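Local coordinates for succinoglycan biosynthesis protein (Bacillus cereus ATCC 14579, PDB 2QGM) that is of uncertain function but belongs to the erythromycin esterase-like family and may be a hydrolase, possibly with a part in succinoglycan biosynthesis, at residues 193-196 with 197-201; 233-236 with 237-240; 184-188 with 189-193; 220-223 with 224-228. All coordinates share one frame; numbering follows the deposited sequence.

Contact 1: 193-196 with 197-201; sequences DLLA and EVEEN
The carbonyl oxygen of Leu-194 accepts a short hydrogen bond from Val-198 N, 2.8 Å, and this i to i+4 bond opens the first turn of helix 195-203. The C=O points almost straight at its donor, and Val-198 leans on the same oxygen with CG2, the branch anti to its carbonyl carbon, 3.2 Å from Leu-194 O. That methyl also lies 4.2 Å from Leu-194 CB. The next two bonds of the series run from Glu-199 N to Leu-195 O and, less straight at 150°, from Glu-200 N to Ala-196 O.

Leu-195 and Glu-199 meet on another side of the helix, their side chains crossing obliquely. With CG of Glu-199 set beside its own backbone N (chi1 -69°), the chain reaches back toward the N-terminus, and CD comes within 3.5 Å of Leu-195 CD1. Leu-195 CD2 packs in turn on Arg-188 of the preceding helix 177-190, while Val-198 touches Val-233 of helix 220-236. Glu-197 stretches out its chain beside the helix start, where one water bridges two acceptors, donating to Asp-193 O and, at 2.8 Å, to Glu-197 OE1.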
loop_
_atom_site.group_PDB
_atom_site.type_symbol
_atom_site.label_atom_id
_atom_site.label_comp_id
_atom_site.label_asym_id
_atom_site.label_seq_id
_atom_site.Cartn_x
_atom_site.Cartn_y
_atom_site.Cartn_z
ATOM N N ASP A 193 -5.675 17.551 -32.682
ATOM C CA ASP A 193 -7.018 17.524 -33.238
ATOM C C ASP A 193 -8.081 17.098 -32.227
ATOM O O ASP A 193 -9.281 17.224 -32.480
ATOM C CB ASP A 193 -7.071 16.594 -34.451
ATOM C CG ASP A 193 -6.271 17.124 -35.632
ATOM O OD1 ASP A 193 -5.057 17.367 -35.467
ATOM O OD2 ASP A 193 -6.861 17.305 -36.721
ATOM N N LEU A 194 -7.642 16.606 -31.076
ATOM C CA LEU A 194 -8.568 16.155 -30.046
ATOM C C LEU A 194 -8.608 17.079 -28.840
ATOM O O LEU A 194 -9.450 16.913 -27.959
ATOM C CB LEU A 194 -8.190 14.748 -29.584
ATOM C CG LEU A 194 -8.057 13.685 -30.673
ATOM C CD1 LEU A 194 -7.588 12.389 -30.045
ATOM C CD2 LEU A 194 -9.387 13.494 -31.383
ATOM N N LEU A 195 -7.701 18.048 -28.801
ATOM C CA LEU A 195 -7.630 18.980 -27.684
ATOM C C LEU A 195 -8.977 19.589 -27.312
ATOM O O LEU A 195 -9.363 19.594 -26.142
ATOM C CB LEU A 195 -6.634 20.093 -28.002
ATOM C CG LEU A 195 -6.361 21.128 -26.911
ATOM C CD1 LEU A 195 -5.977 20.453 -25.600
ATOM C CD2 LEU A 195 -5.242 22.037 -27.395
ATOM N N ALA A 196 -9.690 20.099 -28.308
ATOM C CA ALA A 196 -10.992 20.705 -28.069
ATOM C C ALA A 196 -11.925 19.741 -27.352
ATOM O O ALA A 196 -12.532 20.085 -26.339
ATOM C CB ALA A 196 -11.615 21.139 -29.395
ATOM N N GLU A 197 -12.035 18.530 -27.886
ATOM C CA GLU A 197 -12.913 17.526 -27.311
ATOM C C GLU A 197 -12.481 17.083 -25.920
ATOM O O GLU A 197 -13.315 16.928 -25.029
ATOM C CB GLU A 197 -13.005 16.316 -28.243
ATOM C CG GLU A 197 -13.830 15.166 -27.696
ATOM C CD GLU A 197 -14.153 14.131 -28.756
ATOM O OE1 GLU A 197 -13.373 14.010 -29.723
ATOM O OE2 GLU A 197 -15.179 13.429 -28.618
ATOM N N VAL A 198 -11.182 16.878 -25.728
ATOM C CA VAL A 198 -10.698 16.445 -24.428
ATOM C C VAL A 198 -10.956 17.494 -23.348
ATOM O O VAL A 198 -11.480 17.176 -22.283
ATOM C CB VAL A 198 -9.189 16.113 -24.466
ATOM C CG1 VAL A 198 -8.707 15.704 -23.077
ATOM C CG2 VAL A 198 -8.933 14.987 -25.457
ATOM N N GLU A 199 -10.594 18.743 -23.625
ATOM C CA GLU A 199 -10.794 19.816 -22.657
ATOM C C GLU A 199 -12.267 19.990 -22.312
ATOM O O GLU A 199 -12.620 20.274 -21.167
ATOM C CB GLU A 199 -10.220 21.127 -23.191
ATOM C CG GLU A 199 -8.703 21.105 -23.272
ATOM C CD GLU A 199 -8.125 22.455 -23.615
ATOM O OE1 GLU A 199 -8.310 22.914 -24.769
ATOM O OE2 GLU A 199 -7.474 23.055 -22.733
ATOM N N GLU A 200 -13.127 19.811 -23.309
ATOM C CA GLU A 200 -14.563 19.933 -23.101
ATOM C C GLU A 200 -15.039 18.839 -22.148
ATOM O O GLU A 200 -15.819 19.098 -21.233
ATOM C CB GLU A 200 -15.307 19.808 -24.430
ATOM C CG GLU A 200 -16.817 19.832 -24.284
ATOM C CD GLU A 200 -17.336 21.179 -23.825
ATOM O OE1 GLU A 200 -17.241 22.144 -24.610
ATOM O OE2 GLU A 200 -17.816 21.275 -22.675
ATOM N N ASN A 201 -14.568 17.616 -22.357
ATOM C CA ASN A 201 -14.977 16.507 -21.504
ATOM C C ASN A 201 -14.493 16.589 -20.065
ATOM O O ASN A 201 -15.126 16.025 -19.177
ATOM C CB ASN A 201 -14.530 15.172 -22.100
ATOM C CG ASN A 201 -15.418 14.722 -23.236
ATOM O OD1 ASN A 201 -15.103 14.924 -24.410
ATOM N ND2 ASN A 201 -16.551 14.124 -22.891
HETATM O O HOH W 1 -12.042 15.970 -31.304
#

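Contact 2: 233-236 with 237-240; sequences VARL and LKDE
Leu-237 packs its side chain against the last helical turn, and its CB lies 3.8 Å from Val-233 O. The chi1 of -58° sets CG beside its own backbone N, which brings CG to 3.5 Å from Val-233 O. Beyond CG the branches part: CD1 meets Val-233 CG1 at 4.2 Å, the two side chains running alongside each other in one direction, whereas CD2 rests near Leu-236 O at 3.8 Å. Outside the turn, Leu-237 also packs on Val-187 and Tyr-186 of helix 177-190 and on Ala-260 of helix 253-269, so that this leucine is buried among helices.

The backbone here is the C-terminal end of helix 220-236, and Leu-237 is the first residue to leave helical geometry. Its N-H makes a weak bond to Val-233 O, four residues back, and a sounder one to Ala-234 O, three back. Lys-238 N then bonds Arg-235 O at 3.1 Å, nearly straight at the hydrogen but approaching from well above the carbonyl plane. The pattern thus tightens from i+4 to i+3 as the helix winds out.

Past the turn, a water donates to Leu-236 O and accepts from Glu-240 N, joining the helix end to the loop. Lys-238, extended beyond CG, carries NZ to a long salt bridge with Glu-240 OE1 at 3.9 Å. Arg-235 NH1 stands 4.5 Å from Lys-238 NZ, two like charges whose repulsion is probably eased by Glu-240.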
loop_
_atom_site.group_PDB
_atom_site.type_symbol
_atom_site.label_atom_id
_atom_site.label_comp_id
_atom_site.label_asym_id
_atom_site.label_seq_id
_atom_site.Cartn_x
_atom_site.Cartn_y
_atom_site.Cartn_z
ATOM N N VAL A 233 -12.712 10.177 -23.143
ATOM C CA VAL A 233 -11.314 10.563 -23.289
ATOM C C VAL A 233 -10.358 9.375 -23.196
ATOM O O VAL A 233 -9.376 9.314 -23.931
ATOM C CB VAL A 233 -10.908 11.603 -22.235
ATOM C CG1 VAL A 233 -9.460 12.026 -22.456
ATOM C CG2 VAL A 233 -11.833 12.803 -22.317
ATOM N N ALA A 234 -10.637 8.436 -22.295
ATOM C CA ALA A 234 -9.773 7.265 -22.151
ATOM C C ALA A 234 -9.780 6.491 -23.465
ATOM O O ALA A 234 -8.742 6.011 -23.911
ATOM C CB ALA A 234 -10.254 6.374 -21.003
ATOM N N ARG A 235 -10.954 6.379 -24.082
ATOM C CA ARG A 235 -11.082 5.674 -25.353
ATOM C C ARG A 235 -10.206 6.344 -26.402
ATOM O O ARG A 235 -9.461 5.684 -27.129
ATOM C CB ARG A 235 -12.536 5.703 -25.832
ATOM C CG ARG A 235 -13.504 4.902 -24.980
ATOM C CD ARG A 235 -13.336 3.403 -25.206
ATOM N NE ARG A 235 -14.315 2.623 -24.453
ATOM C CZ ARG A 235 -14.417 1.299 -24.501
ATOM N NH1 ARG A 235 -13.597 0.596 -25.270
ATOM N NH2 ARG A 235 -15.339 0.674 -23.776
ATOM N N LEU A 236 -10.303 7.666 -26.464
ATOM C CA LEU A 236 -9.552 8.470 -27.423
ATOM C C LEU A 236 -8.045 8.284 -27.312
ATOM O O LEU A 236 -7.315 8.503 -28.275
ATOM C CB LEU A 236 -9.891 9.950 -27.223
ATOM C CG LEU A 236 -11.327 10.395 -27.508
ATOM C CD1 LEU A 236 -11.552 11.769 -26.902
ATOM C CD2 LEU A 236 -11.586 10.414 -29.008
ATOM N N LEU A 237 -7.581 7.870 -26.140
ATOM C CA LEU A 237 -6.158 7.688 -25.929
ATOM C C LEU A 237 -5.723 6.238 -25.777
ATOM O O LEU A 237 -4.581 5.967 -25.414
ATOM C CB LEU A 237 -5.719 8.485 -24.699
ATOM C CG LEU A 237 -6.000 9.989 -24.751
ATOM C CD1 LEU A 237 -5.647 10.606 -23.414
ATOM C CD2 LEU A 237 -5.196 10.637 -25.875
ATOM N N LYS A 238 -6.618 5.301 -26.062
ATOM C CA LYS A 238 -6.271 3.897 -25.914
ATOM C C LYS A 238 -5.345 3.435 -27.034
ATOM O O LYS A 238 -4.683 2.403 -26.915
ATOM C CB LYS A 238 -7.539 3.032 -25.896
ATOM C CG LYS A 238 -7.297 1.590 -25.456
ATOM C CD LYS A 238 -8.609 0.839 -25.243
ATOM C CE LYS A 238 -8.367 -0.539 -24.640
ATOM N NZ LYS A 238 -9.640 -1.270 -24.362
ATOM N N ASP A 239 -5.269 4.233 -28.095
ATOM C CA ASP A 239 -4.466 3.897 -29.262
ATOM C C ASP A 239 -5.075 2.634 -29.829
ATOM O O ASP A 239 -4.466 1.560 -29.860
ATOM C CB ASP A 239 -2.998 3.706 -28.880
ATOM C CG ASP A 239 -2.201 4.987 -29.025
ATOM O OD1 ASP A 239 -2.802 6.064 -28.858
ATOM O OD2 ASP A 239 -0.987 4.915 -29.308
ATOM N N GLU A 240 -6.314 2.800 -30.267
ATOM C CA GLU A 240 -7.102 1.723 -30.823
ATOM C C GLU A 240 -7.954 2.306 -31.950
ATOM O O GLU A 240 -7.552 3.271 -32.595
ATOM C CB GLU A 240 -7.986 1.151 -29.716
ATOM C CG GLU A 240 -8.873 -0.006 -30.113
ATOM C CD GLU A 240 -9.424 -0.709 -28.888
ATOM O OE1 GLU A 240 -9.989 -0.011 -28.015
ATOM O OE2 GLU A 240 -9.308 -1.951 -28.792
HETATM O O HOH W 2 -6.735 5.894 -29.671
#

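Contact 3: 184-188 with 189-193; sequences IDYVR and LHRPD
Tyr-186 and His-190, one helical turn apart, meet by aromatic and CH-pi contacts at the C-terminal end of helix 177-190. Their ring planes are near parallel, at 30°, but so offset that little of one ring lies over the other, and the closest atoms are Tyr-186 CE1 and His-190 CD2 at 3.4 Å. The CH-pi contact is made by His-190 CB, which stands over one face of the tyrosine, 4.1 Å from the ring centroid. Tyrosine chi1 of 169° places CG beside its own carbonyl carbon, swinging the ring toward the following turn. The histidine's NE2 is engaged by a weak hydrogen bond to Glu-252.

Apolar packing continues with Arg-191, whose CD lies 3.9 Å from Tyr-186 CE2. The aliphatic part does the touching, while the guanidinium plane stands almost perpendicular to the ring and NH1 forms its salt bridge with Asp-239. Leu-189 CG lies over one face of the His-190 ring, near its rim.

The backbone bonds are those of a helix running out. His-190 N bonds Tyr-186 O at 2.8 Å in a nearly straight line, and Leu-189 N bonds Asp-185 O at 3.2 Å with a weaker second link to Tyr-186 O. Arg-191 is the first residue to leave helical geometry, and Pro-192, which has no N-H to give, follows it.

Among charged groups, Arg-188 bends at chi3 (58°) and folds back over Asp-185. Its NH2 lies 2.6 Å from Asp-185 OD1 in a salt bridge whose hydrogen bond is weak in angle, and Asp-185 CA lies over one guanidinium face, toward its rim.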
loop_
_atom_site.group_PDB
_atom_site.type_symbol
_atom_site.label_atom_id
_atom_site.label_comp_id
_atom_site.label_asym_id
_atom_site.label_seq_id
_atom_site.Cartn_x
_atom_site.Cartn_y
_atom_site.Cartn_z
ATOM N N ILE A 184 -4.175 16.452 -20.657
ATOM C CA ILE A 184 -4.356 17.592 -21.549
ATOM C C ILE A 184 -3.060 18.012 -22.241
ATOM O O ILE A 184 -3.043 18.245 -23.452
ATOM C CB ILE A 184 -4.911 18.823 -20.791
ATOM C CG1 ILE A 184 -6.291 18.517 -20.210
ATOM C CG2 ILE A 184 -5.013 20.012 -21.744
ATOM C CD1 ILE A 184 -7.360 18.269 -21.249
ATOM N N ASP A 185 -1.987 18.130 -21.464
ATOM C CA ASP A 185 -0.693 18.529 -22.005
ATOM C C ASP A 185 -0.252 17.581 -23.107
ATOM O O ASP A 185 0.223 18.015 -24.155
ATOM C CB ASP A 185 0.365 18.556 -20.904
ATOM C CG ASP A 185 0.161 19.693 -19.930
ATOM O OD1 ASP A 185 -0.674 20.573 -20.219
ATOM O OD2 ASP A 185 0.838 19.716 -18.886
ATOM N N TYR A 186 -0.409 16.283 -22.873
ATOM C CA TYR A 186 -0.023 15.299 -23.874
ATOM C C TYR A 186 -0.815 15.490 -25.163
ATOM O O TYR A 186 -0.246 15.493 -26.253
ATOM C CB TYR A 186 -0.247 13.881 -23.348
ATOM C CG TYR A 186 -0.109 12.836 -24.433
ATOM C CD1 TYR A 186 1.144 12.462 -24.908
ATOM C CD2 TYR A 186 -1.234 12.266 -25.021
ATOM C CE1 TYR A 186 1.279 11.547 -25.941
ATOM C CE2 TYR A 186 -1.116 11.349 -26.061
ATOM C CZ TYR A 186 0.144 10.995 -26.518
ATOM O OH TYR A 186 0.272 10.097 -27.555
ATOM N N VAL A 187 -2.130 15.645 -25.032
ATOM C CA VAL A 187 -3.003 15.838 -26.183
ATOM C C VAL A 187 -2.668 17.111 -26.957
ATOM O O VAL A 187 -2.633 17.107 -28.184
ATOM C CB VAL A 187 -4.483 15.898 -25.750
ATOM C CG1 VAL A 187 -5.373 16.227 -26.950
ATOM C CG2 VAL A 187 -4.890 14.569 -25.138
ATOM N N ARG A 188 -2.420 18.199 -26.237
ATOM C CA ARG A 188 -2.100 19.476 -26.874
ATOM C C ARG A 188 -0.821 19.395 -27.709
ATOM O O ARG A 188 -0.691 20.067 -28.732
ATOM C CB ARG A 188 -1.947 20.568 -25.811
ATOM C CG ARG A 188 -1.708 21.965 -26.376
ATOM C CD ARG A 188 -1.753 23.020 -25.280
ATOM N NE ARG A 188 -0.760 22.764 -24.242
ATOM C CZ ARG A 188 -1.045 22.574 -22.957
ATOM N NH1 ARG A 188 -2.304 22.612 -22.533
ATOM N NH2 ARG A 188 -0.067 22.343 -22.095
ATOM N N LEU A 189 0.111 18.560 -27.269
ATOM C CA LEU A 189 1.387 18.404 -27.949
ATOM C C LEU A 189 1.393 17.341 -29.040
ATOM O O LEU A 189 1.880 17.577 -30.151
ATOM C CB LEU A 189 2.469 18.085 -26.914
ATOM C CG LEU A 189 3.894 17.733 -27.344
ATOM C CD1 LEU A 189 4.490 18.836 -28.202
ATOM C CD2 LEU A 189 4.732 17.525 -26.094
ATOM N N HIS A 190 0.837 16.176 -28.731
ATOM C CA HIS A 190 0.837 15.063 -29.676
ATOM C C HIS A 190 -0.440 14.795 -30.458
ATOM O O HIS A 190 -0.364 14.317 -31.586
ATOM C CB HIS A 190 1.271 13.794 -28.942
ATOM C CG HIS A 190 2.685 13.842 -28.451
ATOM N ND1 HIS A 190 3.768 13.644 -29.282
ATOM C CD2 HIS A 190 3.192 14.094 -27.222
ATOM C CE1 HIS A 190 4.884 13.769 -28.582
ATOM N NE2 HIS A 190 4.562 14.042 -27.332
ATOM N N ARG A 191 -1.602 15.085 -29.882
ATOM C CA ARG A 191 -2.856 14.845 -30.591
ATOM C C ARG A 191 -3.703 16.120 -30.579
ATOM O O ARG A 191 -4.793 16.157 -30.004
ATOM C CB ARG A 191 -3.613 13.678 -29.940
ATOM C CG ARG A 191 -2.700 12.537 -29.499
ATOM C CD ARG A 191 -3.450 11.258 -29.174
ATOM N NE ARG A 191 -3.911 10.585 -30.385
ATOM C CZ ARG A 191 -4.265 9.305 -30.445
ATOM N NH1 ARG A 191 -4.214 8.541 -29.363
ATOM N NH2 ARG A 191 -4.669 8.785 -31.597
ATOM N N PRO A 192 -3.212 17.182 -31.241
ATOM C CA PRO A 192 -3.865 18.492 -31.339
ATOM C C PRO A 192 -5.298 18.531 -31.869
ATOM O O PRO A 192 -6.048 19.449 -31.544
ATOM C CB PRO A 192 -2.899 19.286 -32.217
ATOM C CG PRO A 192 -2.307 18.230 -33.104
ATOM C CD PRO A 192 -2.020 17.132 -32.108
ATOM N N ASP A 193 -5.675 17.551 -32.682
ATOM C CA ASP A 193 -7.018 17.524 -33.238
ATOM C C ASP A 193 -8.081 17.098 -32.227
ATOM O O ASP A 193 -9.281 17.224 -32.480
ATOM C CB ASP A 193 -7.071 16.594 -34.451
ATOM C CG ASP A 193 -6.271 17.124 -35.632
ATOM O OD1 ASP A 193 -5.057 17.367 -35.467
ATOM O OD2 ASP A 193 -6.861 17.305 -36.721
#

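Contact 4: 220-223 with 224-228; sequences PKLK and EKFKA
Phe-226 N gives Leu-222 O its hydrogen bond at 2.8 Å, the shortest of four successive i to i+4 bonds. Lys-227 N to Lys-223 O at 2.9 Å and Glu-224 N to Pro-220 O at 3.0 Å are close behind, the latter nearly straight with a 167° angle at the hydrogen. Lys-225 N reaches Lys-221 O at the longer distance of 3.2 Å.

Leu-222 O is also met by the side chain of its bonding partner. A chi1 of -68° keeps the Phe-226 ring beside its own backbone N, tilted back along the helix, and the carbonyl oxygen sits over one ring face, 3.2 Å from both CG and CD2 of Phe-226. Farther out on the ring, CE2 lies 4.2 Å from Leu-222 CB.

These residues form the opening turns of helix 220-236. Pro-220 suits a first turn, where its nitrogen need not donate to a preceding carbonyl, and Thr-219 OG1, just before Pro-220, receives a weak hydrogen bond from Leu-222 N. Glu-224 sets CG beside its backbone N (chi1 -69°), 3.4 Å from Pro-220 O.

Leu-222 also reaches Lys-225: CD2 lies 4.4 Å from its CD. Lys-221 and Lys-225 run out with their ammonium groups near each other, probably at some electrostatic cost. Lys-223 extends instead to give a weak hydrogen bond to Met-216 O. Neighbouring parts of the fold close round the rest: Phe-226 packs on Leu-218 and Glu-204, and Lys-227 lies against Thr-267 and Thr-268 of helix 253-269.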
loop_
_atom_site.group_PDB
_atom_site.type_symbol
_atom_site.label_atom_id
_atom_site.label_comp_id
_atom_site.label_asym_id
_atom_site.label_seq_id
_atom_site.Cartn_x
_atom_site.Cartn_y
_atom_site.Cartn_z
ATOM N N PRO A 220 -27.257 12.091 -9.481
ATOM C CA PRO A 220 -27.018 10.907 -10.311
ATOM C C PRO A 220 -26.759 11.324 -11.757
ATOM O O PRO A 220 -25.907 10.763 -12.443
ATOM C CB PRO A 220 -28.319 10.125 -10.168
ATOM C CG PRO A 220 -28.765 10.470 -8.783
ATOM C CD PRO A 220 -28.526 11.967 -8.743
ATOM N N LYS A 221 -27.504 12.326 -12.209
ATOM C CA LYS A 221 -27.377 12.818 -13.569
ATOM C C LYS A 221 -25.963 13.305 -13.898
ATOM O O LYS A 221 -25.407 12.934 -14.930
ATOM C CB LYS A 221 -28.397 13.939 -13.809
ATOM C CG LYS A 221 -28.301 14.629 -15.156
ATOM C CD LYS A 221 -29.437 15.633 -15.325
ATOM C CE LYS A 221 -29.373 16.339 -16.670
ATOM N NZ LYS A 221 -28.160 17.195 -16.793
ATOM N N LEU A 222 -25.375 14.123 -13.027
ATOM C CA LEU A 222 -24.030 14.633 -13.287
ATOM C C LEU A 222 -22.982 13.529 -13.217
ATOM O O LEU A 222 -21.993 13.556 -13.950
ATOM C CB LEU A 222 -23.687 15.751 -12.306
ATOM C CG LEU A 222 -24.476 17.038 -12.576
ATOM C CD1 LEU A 222 -24.328 17.996 -11.412
ATOM C CD2 LEU A 222 -23.991 17.661 -13.869
ATOM N N LYS A 223 -23.208 12.551 -12.344
ATOM C CA LYS A 223 -22.276 11.440 -12.207
ATOM C C LYS A 223 -22.247 10.597 -13.487
ATOM O O LYS A 223 -21.171 10.256 -13.973
ATOM C CB LYS A 223 -22.651 10.564 -11.010
ATOM C CG LYS A 223 -22.442 11.236 -9.661
ATOM C CD LYS A 223 -22.824 10.302 -8.517
ATOM C CE LYS A 223 -22.871 11.042 -7.190
ATOM N NZ LYS A 223 -23.396 10.197 -6.081
ATOM N N GLU A 224 -23.421 10.266 -14.025
ATOM C CA GLU A 224 -23.505 9.475 -15.258
ATOM C C GLU A 224 -22.787 10.212 -16.386
ATOM O O GLU A 224 -22.024 9.624 -17.159
ATOM C CB GLU A 224 -24.965 9.252 -15.671
ATOM C CG GLU A 224 -25.773 8.333 -14.762
ATOM C CD GLU A 224 -25.315 6.885 -14.823
ATOM O OE1 GLU A 224 -24.992 6.400 -15.931
ATOM O OE2 GLU A 224 -25.297 6.221 -13.765
ATOM N N LYS A 225 -23.049 11.511 -16.463
ATOM C CA LYS A 225 -22.471 12.390 -17.467
ATOM C C LYS A 225 -20.945 12.436 -17.353
ATOM O O LYS A 225 -20.243 12.254 -18.347
ATOM C CB LYS A 225 -23.064 13.791 -17.291
ATOM C CG LYS A 225 -22.642 14.826 -18.311
ATOM C CD LYS A 225 -23.339 16.139 -17.987
ATOM C CE LYS A 225 -23.022 17.231 -18.986
ATOM N NZ LYS A 225 -23.703 18.497 -18.593
ATOM N N PHE A 226 -20.433 12.661 -16.144
ATOM C CA PHE A 226 -18.985 12.722 -15.951
ATOM C C PHE A 226 -18.289 11.393 -16.227
ATOM O O PHE A 226 -17.164 11.371 -16.723
ATOM C CB PHE A 226 -18.633 13.189 -14.534
ATOM C CG PHE A 226 -18.996 14.625 -14.256
ATOM C CD1 PHE A 226 -19.010 15.570 -15.283
ATOM C CD2 PHE A 226 -19.286 15.039 -12.958
ATOM C CE1 PHE A 226 -19.310 16.917 -15.018
ATOM C CE2 PHE A 226 -19.586 16.379 -12.674
ATOM C CZ PHE A 226 -19.597 17.317 -13.709
ATOM N N LYS A 227 -18.937 10.282 -15.888
ATOM C CA LYS A 227 -18.349 8.965 -16.141
ATOM C C LYS A 227 -18.238 8.776 -17.652
ATOM O O LYS A 227 -17.230 8.271 -18.156
ATOM C CB LYS A 227 -19.227 7.852 -15.552
ATOM C CG LYS A 227 -18.775 6.450 -15.961
ATOM C CD LYS A 227 -19.754 5.370 -15.525
ATOM C CE LYS A 227 -19.354 4.000 -16.081
ATOM N NZ LYS A 227 -19.473 3.904 -17.569
ATOM N N ALA A 228 -19.285 9.184 -18.366
ATOM C CA ALA A 228 -19.320 9.083 -19.821
ATOM C C ALA A 228 -18.204 9.925 -20.429
ATOM O O ALA A 228 -17.477 9.465 -21.311
ATOM C CB ALA A 228 -20.681 9.554 -20.351
#

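How the contacts relate
Along the chain the order is contact 3, contact 1, contact 4, contact 2. Contact 3 closes helix 177-190 and shares Asp-193 with contact 1, which begins helix 195-203; their centres lie about 9 Å apart. Contacts 4 and 2 mark the two ends of helix 220-236, with centres about 19 Å apart. Contact 2 touches both contact 1 and contact 3, centres about 12 Å and about 13 Å apart, so three helix ends converge there. Contact 4 touches none of the others, though its nearest atoms come within about 5 Å of contacts 1 and 2. All four centres lie on the same side of the chain's centre, 28 to 34 Å from it, in a helical region outside the central mixed sheet.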